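Glyoxalase/bleomycin resistance protein/dioxygenase (Catenulispora acidiphila, PDB 4G6X) is an uncharacterised member of the glyoxalase/bleomycin resistance/dioxygenase superfamily and may act as a dioxygenase. Local coordinates at residues Ala86-Pro89 with Phe90-Leu94. Sequence-based numbering, arbitrary orientation.
Sequences AVTP and FKEAL
Val87 O accepts the amide of Lys91 at 3.0 Å from its N, one of three sound i to i+4 bonds that carry the chain through the first turns of helix 87-96. Thr88 O receives Glu92 N at 2.9 Å and Pro89 O receives Ala93 N at 3.1 Å; Phe90 N reaches Ala86 O in a weak bond of 3.5 Å. Pro89, which has no amide hydrogen to give, sits in this first turn.

The apolar contact is a slanting crossing of Val87 and Lys91: CG1, anti to the valine N (chi1 174°), lies 3.7 Å from CD of Lys91. Thr88 and Glu92 cross likewise, the methyl CG2 of Thr88 in van der Waals contact with the carboxylate OE2 of Glu92 at 3.7 Å.

Beyond Val87 the Lys91 chain bends at chi3 (56°), turning NZ to a water at 2.7 Å that also meets Thr88 OG1 at 2.8 Å. This water, Phe33 O, Cys142 O and Ser82 OG share the three ammonium hydrogens, an arrangement that would compensate the buried charge.

Phe90 stacks on Phe90 of the second subunit, so this helix face lies at the dimer interface. The helix begins here, linking the two βαβββ modules of the vicinal oxygen chelate fold.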
loop_
_atom_site.group_PDB
_atom_site.type_symbol
_atom_site.label_atom_id
_atom_site.label_comp_id
_atom_site.label_asym_id
_atom_site.label_seq_id
_atom_site.Cartn_x
_atom_site.Cartn_y
_atom_site.Cartn_z
ATOM N N ALA A 86 -11.938 13.025 3.255
ATOM C CA ALA A 86 -11.232 13.054 1.979
ATOM C C ALA A 86 -11.140 11.724 1.227
ATOM O O ALA A 86 -10.836 11.698 0.049
ATOM C CB ALA A 86 -9.830 13.602 2.209
ATOM N N VAL A 87 -11.464 10.651 1.921
ATOM C CA VAL A 87 -11.283 9.301 1.381
ATOM C C VAL A 87 -12.252 8.953 0.253
ATOM O O VAL A 87 -11.817 8.605 -0.835
ATOM C CB VAL A 87 -11.281 8.243 2.501
ATOM C CG1 VAL A 87 -11.251 6.855 1.893
ATOM C CG2 VAL A 87 -10.026 8.397 3.357
ATOM N N THR A 88 -13.533 9.048 0.512
ATOM C CA THR A 88 -14.477 8.565 -0.518
ATOM C C THR A 88 -14.363 9.372 -1.836
ATOM O O THR A 88 -14.395 8.828 -2.918
ATOM C CB THR A 88 -15.881 8.460 0.081
ATOM O OG1 THR A 88 -15.861 7.404 1.057
ATOM C CG2 THR A 88 -16.892 8.108 -1.024
ATOM N N PRO A 89 -14.207 10.712 -1.748
ATOM C CA PRO A 89 -13.995 11.459 -3.002
ATOM C C PRO A 89 -12.800 11.007 -3.820
ATOM O O PRO A 89 -12.858 10.935 -5.051
ATOM C CB PRO A 89 -13.820 12.924 -2.523
ATOM C CG PRO A 89 -14.523 12.975 -1.198
ATOM C CD PRO A 89 -14.346 11.604 -0.569
ATOM N N PHE A 90 -11.716 10.673 -3.128
ATOM C CA PHE A 90 -10.519 10.136 -3.756
ATOM C C PHE A 90 -10.787 8.776 -4.414
ATOM O O PHE A 90 -10.506 8.580 -5.596
ATOM C CB PHE A 90 -9.396 10.054 -2.712
ATOM C CG PHE A 90 -8.110 9.450 -3.255
ATOM C CD1 PHE A 90 -7.429 10.066 -4.298
ATOM C CD2 PHE A 90 -7.648 8.242 -2.768
ATOM C CE1 PHE A 90 -6.241 9.523 -4.794
ATOM C CE2 PHE A 90 -6.455 7.689 -3.269
ATOM C CZ PHE A 90 -5.770 8.348 -4.268
ATOM N N LYS A 91 -11.416 7.871 -3.680
ATOM C CA LYS A 91 -11.770 6.560 -4.224
ATOM C C LYS A 91 -12.627 6.702 -5.449
ATOM O O LYS A 91 -12.398 6.049 -6.453
ATOM C CB LYS A 91 -12.523 5.771 -3.165
ATOM C CG LYS A 91 -11.662 5.381 -1.939
ATOM C CD LYS A 91 -12.497 4.723 -0.863
ATOM C CE LYS A 91 -13.294 3.469 -1.343
ATOM N NZ LYS A 91 -14.147 2.882 -0.246
ATOM N N GLU A 92 -13.612 7.555 -5.351
ATOM C CA GLU A 92 -14.536 7.738 -6.485
ATOM C C GLU A 92 -13.825 8.244 -7.723
ATOM O O GLU A 92 -14.188 7.879 -8.850
ATOM C CB GLU A 92 -15.712 8.692 -6.115
ATOM C CG GLU A 92 -16.647 8.001 -5.144
ATOM C CD GLU A 92 -17.826 8.838 -4.696
ATOM O OE1 GLU A 92 -17.801 10.077 -4.795
ATOM O OE2 GLU A 92 -18.766 8.211 -4.187
ATOM N N ALA A 93 -12.874 9.141 -7.523
ATOM C CA ALA A 93 -12.099 9.651 -8.623
ATOM C C ALA A 93 -11.258 8.599 -9.310
ATOM O O ALA A 93 -11.129 8.606 -10.516
ATOM C CB ALA A 93 -11.266 10.838 -8.204
ATOM N N LEU A 94 -10.683 7.698 -8.529
ATOM C CA LEU A 94 -9.886 6.634 -9.085
ATOM C C LEU A 94 -10.786 5.724 -9.914
ATOM O O LEU A 94 -10.470 5.382 -11.076
ATOM C CB LEU A 94 -9.172 5.861 -7.975
ATOM C CG LEU A 94 -8.085 6.561 -7.155
ATOM C CD1 LEU A 94 -7.435 5.487 -6.285
ATOM C CD2 LEU A 94 -7.037 7.279 -8.000
HETATM O O HOH W 1 -16.112 4.652 0.362
#